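Local coordinates for putative membrane protein COG4129 (Clostridium difficile, PDB 3KMI) that probably takes part in membrane transport as a putative aromatic acid exporter relative, this chain being its C-terminal helical domain, with no function established, at residues A[112-117]-A[126-131]; A[30-35]-A[93-98]. All coordinates share one frame; numbering follows the deposited sequence.

Contact 1: residues A[112-117]-A[126-131]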
ATOM      1  N   ILE A 112      13.616   4.797  -9.396  1.00  5.92           N
ATOM      2  CA  ILE A 112      13.761   3.827  -8.327  1.00  6.70           C
ATOM      3  C   ILE A 112      15.244   3.576  -7.960  1.00  7.04           C
ATOM      4  O   ILE A 112      15.577   3.452  -6.787  1.00  8.09           O
ATOM      5  CB  ILE A 112      13.039   2.467  -8.656  1.00  6.09           C
ATOM      6  CG1 ILE A 112      11.527   2.716  -8.793  1.00  7.62           C
ATOM      7  CG2 ILE A 112      13.330   1.454  -7.550  1.00  5.79           C
ATOM      8  CD1 ILE A 112      10.715   1.566  -9.416  1.00  8.02           C
ATOM      9  N   HIS A 113      16.112   3.475  -8.957  1.00  6.87           N
ATOM     10  CA  HIS A 113      17.571   3.438  -8.691  1.00  9.05           C
ATOM     11  C   HIS A 113      18.050   4.657  -7.928  1.00  7.98           C
ATOM     12  O   HIS A 113      18.865   4.548  -7.006  1.00  8.10           O
ATOM     13  CB  HIS A 113      18.397   3.332  -9.979  1.00  8.94           C
ATOM     14  CG  HIS A 113      18.510   1.936 -10.516  1.00 15.91           C
ATOM     15  ND1 HIS A 113      18.089   1.590 -11.781  1.00 20.23           N
ATOM     16  CD2 HIS A 113      19.021   0.803  -9.974  1.00 19.45           C
ATOM     17  CE1 HIS A 113      18.303   0.300 -11.983  1.00 18.07           C
ATOM     18  NE2 HIS A 113      18.860  -0.203 -10.899  1.00 19.22           N
ATOM     19  N   LYS A 114      17.571   5.822  -8.336  1.00  7.34           N
ATOM     20  CA  LYS A 114      17.953   7.062  -7.697  1.00  7.67           C
ATOM     21  C   LYS A 114      17.552   6.975  -6.236  1.00  7.45           C
ATOM     22  O   LYS A 114      18.344   7.281  -5.327  1.00  8.30           O
ATOM     23  CB  LYS A 114      17.305   8.265  -8.391  1.00  6.19           C
ATOM     24  CG  LYS A 114      17.613   9.613  -7.736  1.00  8.44           C
ATOM     25  CD  LYS A 114      16.922  10.721  -8.496  1.00 11.41           C
ATOM     26  CE  LYS A 114      17.304  12.119  -8.022  1.00 11.18           C
ATOM     27  NZ  LYS A 114      16.625  13.112  -8.919  1.00  8.85           N
ATOM     28  N   ILE A 115      16.326   6.555  -6.003  1.00  7.85           N
ATOM     29  CA  ILE A 115      15.827   6.395  -4.628  1.00  8.69           C
ATOM     30  C   ILE A 115      16.714   5.387  -3.851  1.00  8.83           C
ATOM     31  O   ILE A 115      17.136   5.640  -2.713  1.00  9.72           O
ATOM     32  CB  ILE A 115      14.335   5.953  -4.583  1.00  9.13           C
ATOM     33  CG1 ILE A 115      13.392   7.019  -5.199  1.00  9.06           C
ATOM     34  CG2 ILE A 115      13.945   5.601  -3.115  1.00  9.85           C
ATOM     35  CD1 ILE A 115      11.890   6.554  -5.354  1.00 11.84           C
ATOM     36  N   GLY A 116      16.968   4.238  -4.448  1.00  9.28           N
ATOM     37  CA  GLY A 116      17.724   3.207  -3.764  1.00  9.09           C
ATOM     38  C   GLY A 116      19.118   3.647  -3.345  1.00  8.45           C
ATOM     39  O   GLY A 116      19.635   3.182  -2.322  1.00 10.29           O
ATOM     40  N   TYR A 117      19.746   4.535  -4.122  1.00  7.24           N
ATOM     41  CA  TYR A 117      21.159   4.927  -3.883  1.00  7.69           C
ATOM     42  C   TYR A 117      21.387   6.257  -3.191  1.00  8.26           C
ATOM     43  O   TYR A 117      22.542   6.602  -2.881  1.00  7.36           O
ATOM     44  CB  TYR A 117      21.960   4.912  -5.209  1.00  7.40           C
ATOM     45  CG  TYR A 117      22.241   3.498  -5.667  1.00  7.94           C
ATOM     46  CD1 TYR A 117      23.231   2.732  -5.039  1.00  7.84           C
ATOM     47  CD2 TYR A 117      21.509   2.919  -6.681  1.00  9.87           C
ATOM     48  CE1 TYR A 117      23.478   1.428  -5.419  1.00 10.12           C
ATOM     49  CE2 TYR A 117      21.765   1.622  -7.073  1.00  9.66           C
ATOM     50  CZ  TYR A 117      22.737   0.892  -6.439  1.00 11.51           C
ATOM     51  OH  TYR A 117      23.002  -0.392  -6.858  1.00 11.27           O
ATOM     52  N   ASN A 126      11.388  15.345   0.326  1.00 10.44           N
ATOM     53  CA  ASN A 126      10.615  16.372  -0.365  1.00  9.73           C
ATOM     54  C   ASN A 126      10.957  16.484  -1.850  1.00  9.64           C
ATOM     55  O   ASN A 126      10.051  16.516  -2.683  1.00  9.51           O
ATOM     56  CB  ASN A 126      10.819  17.711   0.318  1.00 10.45           C
ATOM     57  CG  ASN A 126      10.124  17.800   1.646  1.00 10.88           C
ATOM     58  OD1 ASN A 126       9.241  16.995   1.976  1.00 12.47           O
ATOM     59  ND2 ASN A 126      10.494  18.803   2.416  1.00 14.81           N
ATOM     60  N   LEU A 127      12.259  16.508  -2.185  1.00  9.21           N
ATOM     61  CA  LEU A 127      12.681  16.537  -3.577  1.00  8.98           C
ATOM     62  C   LEU A 127      12.145  15.325  -4.320  1.00  8.52           C
ATOM     63  O   LEU A 127      11.577  15.445  -5.396  1.00  8.65           O
ATOM     64  CB  LEU A 127      14.214  16.608  -3.701  1.00  8.86           C
ATOM     65  CG  LEU A 127      14.809  17.971  -3.297  1.00 10.60           C
ATOM     66  CD1 LEU A 127      16.314  17.894  -3.363  1.00 13.33           C
ATOM     67  CD2 LEU A 127      14.312  19.139  -4.146  1.00  7.65           C
ATOM     68  N   LEU A 128      12.337  14.148  -3.746  1.00  8.16           N
ATOM     69  CA  LEU A 128      11.935  12.904  -4.425  1.00  8.62           C
ATOM     70  C   LEU A 128      10.397  12.834  -4.594  1.00  8.48           C
ATOM     71  O   LEU A 128       9.884  12.413  -5.644  1.00  7.82           O
ATOM     72  CB  LEU A 128      12.495  11.686  -3.671  1.00  7.96           C
ATOM     73  CG  LEU A 128      14.037  11.600  -3.636  1.00  8.87           C
ATOM     74  CD1 LEU A 128      14.491  10.452  -2.757  1.00  7.06           C
ATOM     75  CD2 LEU A 128      14.582  11.434  -5.089  1.00  7.40           C
ATOM     76  N   LEU A 129       9.672  13.314  -3.586  1.00  8.69           N
ATOM     77  CA  LEU A 129       8.214  13.387  -3.702  1.00  9.43           C
ATOM     78  C   LEU A 129       7.756  14.343  -4.827  1.00  9.92           C
ATOM     79  O   LEU A 129       6.848  13.996  -5.588  1.00 10.33           O
ATOM     80  CB  LEU A 129       7.556  13.712  -2.343  1.00  9.55           C
ATOM     81  CG  LEU A 129       7.583  12.600  -1.282  1.00  8.67           C
ATOM     82  CD1 LEU A 129       7.479  13.183   0.131  1.00 10.65           C
ATOM     83  CD2 LEU A 129       6.494  11.559  -1.547  1.00  7.87           C
ATOM     84  N   GLU A 130       8.375  15.527  -4.924  0.50 10.17           N
ATOM     85  CA  GLU A 130       8.128  16.448  -6.056  0.50 10.53           C
ATOM     86  C   GLU A 130       8.401  15.763  -7.401  0.50 10.84           C
ATOM     87  O   GLU A 130       7.602  15.872  -8.344  0.50 10.32           O
ATOM     88  CB  GLU A 130       9.003  17.708  -5.968  0.50 10.83           C
ATOM     89  CG  GLU A 130       8.675  18.677  -4.840  0.50 10.92           C
ATOM     90  CD  GLU A 130       9.815  19.656  -4.573  0.50 12.85           C
ATOM     91  OE1 GLU A 130      10.396  19.610  -3.462  0.50 13.55           O
ATOM     92  OE2 GLU A 130      10.153  20.454  -5.481  0.50 13.32           O
ATOM     93  N   GLU A 131       9.531  15.053  -7.479  1.00 10.67           N
ATOM     94  CA  GLU A 131       9.938  14.373  -8.724  1.00 10.85           C
ATOM     95  C   GLU A 131       8.915  13.316  -9.083  1.00 10.84           C
ATOM     96  O   GLU A 131       8.529  13.180 -10.250  1.00 11.48           O
ATOM     97  CB  GLU A 131      11.340  13.759  -8.612  1.00 10.82           C
ATOM     98  CG  GLU A 131      11.837  13.042  -9.883  1.00 11.25           C
ATOM     99  CD  GLU A 131      13.321  12.565  -9.790  1.00 15.22           C
ATOM    100  OE1 GLU A 131      13.990  12.844  -8.767  1.00 13.76           O
ATOM    101  OE2 GLU A 131      13.813  11.914 -10.755  1.00 15.38           O
TER

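Contact 2: residues A[30-35]-A[93-98]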
ATOM      1  N   ASP A  30      15.770  -3.078 -11.414  1.00 11.24           N
ATOM      2  CA  ASP A  30      16.475  -3.905 -12.424  1.00 12.28           C
ATOM      3  C   ASP A  30      15.530  -4.843 -13.161  1.00 12.38           C
ATOM      4  O   ASP A  30      15.759  -5.204 -14.326  1.00 12.35           O
ATOM      5  CB  ASP A  30      17.559  -4.767 -11.758  1.00 13.89           C
ATOM      6  CG  ASP A  30      18.725  -3.947 -11.214  1.00 17.98           C
ATOM      7  OD1 ASP A  30      18.952  -2.832 -11.715  1.00 22.10           O
ATOM      8  OD2 ASP A  30      19.416  -4.420 -10.273  1.00 23.79           O
ATOM      9  N   ILE A  31      14.495  -5.301 -12.464  1.00 11.57           N
ATOM     10  CA  ILE A  31      13.515  -6.203 -13.068  1.00 12.09           C
ATOM     11  C   ILE A  31      12.705  -5.480 -14.160  1.00 11.97           C
ATOM     12  O   ILE A  31      12.432  -6.052 -15.236  1.00 10.99           O
ATOM     13  CB  ILE A  31      12.607  -6.860 -12.017  1.00 13.08           C
ATOM     14  CG1 ILE A  31      13.407  -7.951 -11.269  1.00 13.64           C
ATOM     15  CG2 ILE A  31      11.372  -7.464 -12.723  1.00 13.57           C
ATOM     16  CD1 ILE A  31      12.881  -8.339  -9.905  1.00 16.49           C
ATOM     17  N   ILE A  32      12.371  -4.208 -13.917  1.00 11.02           N
ATOM     18  CA  ILE A  32      11.661  -3.413 -14.940  1.00 10.30           C
ATOM     19  C   ILE A  32      12.397  -3.451 -16.283  1.00 11.08           C
ATOM     20  O   ILE A  32      11.766  -3.629 -17.338  1.00 10.27           O
ATOM     21  CB  ILE A  32      11.410  -1.947 -14.477  1.00  9.84           C
ATOM     22  CG1 ILE A  32      10.550  -1.954 -13.229  1.00  8.35           C
ATOM     23  CG2 ILE A  32      10.810  -1.066 -15.606  1.00  8.94           C
ATOM     24  CD1 ILE A  32      10.551  -0.641 -12.435  1.00  8.59           C
ATOM     25  N   VAL A  33      13.724  -3.308 -16.232  1.00 11.89           N
ATOM     26  CA  VAL A  33      14.560  -3.215 -17.439  1.00 14.09           C
ATOM     27  C   VAL A  33      14.953  -4.586 -17.982  1.00 15.41           C
ATOM     28  O   VAL A  33      15.042  -4.752 -19.181  1.00 16.63           O
ATOM     29  CB  VAL A  33      15.847  -2.379 -17.213  1.00 13.54           C
ATOM     30  CG1 VAL A  33      16.712  -2.370 -18.466  1.00 15.23           C
ATOM     31  CG2 VAL A  33      15.499  -0.978 -16.857  1.00 14.61           C
ATOM     32  N   ASN A  34      15.174  -5.562 -17.110  1.00 18.77           N
ATOM     33  CA  ASN A  34      15.452  -6.958 -17.540  1.00 21.23           C
ATOM     34  C   ASN A  34      14.510  -7.981 -16.922  1.00 22.40           C
ATOM     35  O   ASN A  34      14.918  -8.693 -16.013  1.00 22.83           O
ATOM     36  CB  ASN A  34      16.871  -7.355 -17.152  1.00 21.94           C
ATOM     37  CG  ASN A  34      17.907  -6.458 -17.747  1.00 23.52           C
ATOM     38  OD1 ASN A  34      18.275  -6.599 -18.917  1.00 26.90           O
ATOM     39  ND2 ASN A  34      18.412  -5.538 -16.938  1.00 26.96           N
ATOM     40  N   PRO A  35      13.251  -8.070 -17.401  1.00 24.07           N
ATOM     41  CA  PRO A  35      12.284  -8.950 -16.724  1.00 25.64           C
ATOM     42  C   PRO A  35      12.738 -10.410 -16.564  1.00 27.16           C
ATOM     43  O   PRO A  35      12.412 -11.059 -15.560  1.00 27.31           O
ATOM     44  CB  PRO A  35      11.037  -8.890 -17.632  1.00 25.41           C
ATOM     45  CG  PRO A  35      11.429  -8.102 -18.845  1.00 25.56           C
ATOM     46  CD  PRO A  35      12.614  -7.274 -18.465  1.00 24.16           C
ATOM     47  N   SER A  93       5.059  -7.472  -7.329  0.50 11.21           N
ATOM     48  CA  SER A  93       3.873  -8.023  -7.986  0.50 10.50           C
ATOM     49  C   SER A  93       3.554  -7.206  -9.240  0.50 10.54           C
ATOM     50  O   SER A  93       3.356  -7.774 -10.324  0.50 10.31           O
ATOM     51  CB  SER A  93       2.683  -8.063  -7.014  0.50 11.07           C
ATOM     52  OG  SER A  93       1.521  -8.571  -7.626  0.50  8.80           O
ATOM     53  N   TYR A  94       3.549  -5.876  -9.111  1.00  9.62           N
ATOM     54  CA  TYR A  94       3.194  -5.023 -10.244  1.00 10.08           C
ATOM     55  C   TYR A  94       4.217  -5.135 -11.381  1.00  9.24           C
ATOM     56  O   TYR A  94       3.849  -5.369 -12.522  1.00  9.33           O
ATOM     57  CB  TYR A  94       3.095  -3.549  -9.828  1.00 11.11           C
ATOM     58  CG  TYR A  94       1.910  -3.225  -8.927  1.00 10.21           C
ATOM     59  CD1 TYR A  94       0.706  -3.908  -9.038  1.00 12.22           C
ATOM     60  CD2 TYR A  94       2.011  -2.201  -7.992  1.00 14.91           C
ATOM     61  CE1 TYR A  94      -0.386  -3.574  -8.209  1.00 15.13           C
ATOM     62  CE2 TYR A  94       0.962  -1.865  -7.154  1.00 15.68           C
ATOM     63  CZ  TYR A  94      -0.238  -2.536  -7.276  1.00 16.84           C
ATOM     64  OH  TYR A  94      -1.268  -2.156  -6.445  1.00 17.03           O
ATOM     65  N   VAL A  95       5.504  -4.994 -11.072  0.50  8.51           N
ATOM     66  CA  VAL A  95       6.523  -4.989 -12.135  0.50  8.11           C
ATOM     67  C   VAL A  95       6.619  -6.352 -12.800  0.50  7.84           C
ATOM     68  O   VAL A  95       6.897  -6.431 -13.993  0.50  8.05           O
ATOM     69  CB  VAL A  95       7.912  -4.525 -11.630  0.50  7.72           C
ATOM     70  CG1 VAL A  95       7.835  -3.060 -11.157  0.50  8.23           C
ATOM     71  CG2 VAL A  95       8.382  -5.424 -10.513  0.50  6.08           C
ATOM     72  N   SER A  96       6.348  -7.410 -12.043  0.50  8.35           N
ATOM     73  CA  SER A  96       6.353  -8.762 -12.608  0.50  8.92           C
ATOM     74  C   SER A  96       5.192  -8.979 -13.593  0.50  9.28           C
ATOM     75  O   SER A  96       5.154  -9.979 -14.306  0.50  8.48           O
ATOM     76  CB  SER A  96       6.375  -9.841 -11.519  0.50  9.44           C
ATOM     77  OG  SER A  96       5.158  -9.895 -10.804  0.50 10.32           O
ATOM     78  N   GLN A  97       4.265  -8.028 -13.649  1.00  9.21           N
ATOM     79  CA  GLN A  97       3.185  -8.061 -14.649  1.00 10.96           C
ATOM     80  C   GLN A  97       3.496  -7.298 -15.946  1.00 11.81           C
ATOM     81  O   GLN A  97       2.789  -7.466 -16.923  1.00 12.42           O
ATOM     82  CB  GLN A  97       1.875  -7.559 -14.042  1.00 11.06           C
ATOM     83  CG  GLN A  97       1.282  -8.506 -13.010  1.00 14.13           C
ATOM     84  CD  GLN A  97       0.103  -7.871 -12.274  1.00 17.75           C
ATOM     85  OE1 GLN A  97       0.172  -7.641 -11.084  1.00 19.63           O
ATOM     86  NE2 GLN A  97      -0.964  -7.573 -12.996  1.00 19.09           N
ATOM     87  N   LEU A  98       4.532  -6.459 -15.964  1.00 12.52           N
ATOM     88  CA  LEU A  98       4.855  -5.680 -17.192  1.00 12.90           C
ATOM     89  C   LEU A  98       5.123  -6.579 -18.394  1.00 13.99           C
ATOM     90  O   LEU A  98       5.820  -7.581 -18.267  1.00 14.66           O
ATOM     91  CB  LEU A  98       6.051  -4.743 -16.957  1.00 12.56           C
ATOM     92  CG  LEU A  98       5.791  -3.566 -16.002  1.00 11.80           C
ATOM     93  CD1 LEU A  98       7.079  -2.959 -15.520  1.00 11.57           C
ATOM     94  CD2 LEU A  98       4.925  -2.473 -16.612  1.00 12.19           C
TER

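Contact 1: residues A[112-117]-A[126-131]
Two consecutive helices of an all-helical bundle, 103-117 and 124-140, form an antiparallel hairpin here, bridged near its connecting loop by Lys114 and Glu131. Lys114 NZ donates to Glu131 OE1 at 2.7 Å in a salt bridge, reaching the oxygen from the syn side of the carboxylate and 24° out of its plane. Both side chains leave their helices with CG anti to the backbone N (chi1 178° in Lys114, -179° in Glu131), and the extended chains carry the two charged ends toward each other from opposite directions. A long, flexible lysine and a glutamate suit this wide, solvent-facing gap, their combined reach spanning axes 11.7 Å apart.

The hairpin is amphipathic at this point, with charge on its outer side and apolar packing beneath. Leu128, nearest to Ile115 by backbone, turns its two methyls to different partners. CD2 lies 4.1 Å from Lys114 CE, so the lysine's aliphatic chain passes obliquely across the leucine, while CD1 lies 4.4 Å from Ile115 CG1, a loose touch between buried branched side chains. Leu168 of helix 148-176 and Phe111 also pack on Leu128, and Phe111 touches Glu131 as well.

Contact 2: residues A[30-35]-A[93-98]
Ile32 and Val95 meet where helix 7-33 and helix 68-95 both approach their C-terminal ends, within the helical bundle. Their CA atoms are 6.1 Å apart, close for neighbouring helices, and the contact between the two segments is made by apolar side chains.

The tightest packing is between gamma carbons: Ile32 CG1 lies 3.6 Å from Val95 CG1, and the tip of the isoleucine, CD1, follows at 3.9 Å from the same methyl. The two side chains cross at about a right angle. In the modelled conformer described here, one of two for Val95, CG1 stands anti to the carbonyl carbon (chi1 -64°), which leaves CG2 for the other neighbour, 4.2 Å from Ile31 CG2. In this conformer, short, beta-branched valine fills the narrow gap with one methyl for each of two successive isoleucines.

The third apolar pair involves Leu98, at the end of a type I turn from Val95 in which Leu98 N is bonded to Val95 O at 3.1 Å. The turn directs Leu98 back at the partner, where its CD1 comes 4.2 Å from Ile32 CG2. Leucine's longer side chain suits this more distant place.

Polar bonding stays with the backbone and the surroundings: Asn34 N is bonded to Asp30 O, and Ile32 O accepts from Thr101 OG1. Helix 103-117 adds Ala105, Leu108 and Ile112 around Ile32. Only aliphatic carbons meet across the contact, so its stability probably comes from dispersion and the burial of apolar surface.

Both contacts belong to one helical domain, and helix 103-117 connects them: it supplies one side of contact 1 and packs on Ile32 of contact 2. Their centres lie 19 Å apart, yet they touch directly, through packing of Ile112 CD1 on Ile32 CD1 and a probable hydrogen bond between His113 NE2 and Asp30 OD1. Contact 2 is the more buried, joining segments distant in sequence by hydrocarbon alone. Contact 1, between successive helices, is partly open to solvent and adds an ion pair at its outer edge to a thin apolar layer. Helix 148-176 borders both, meeting Leu128 in one and Leu98 in the other.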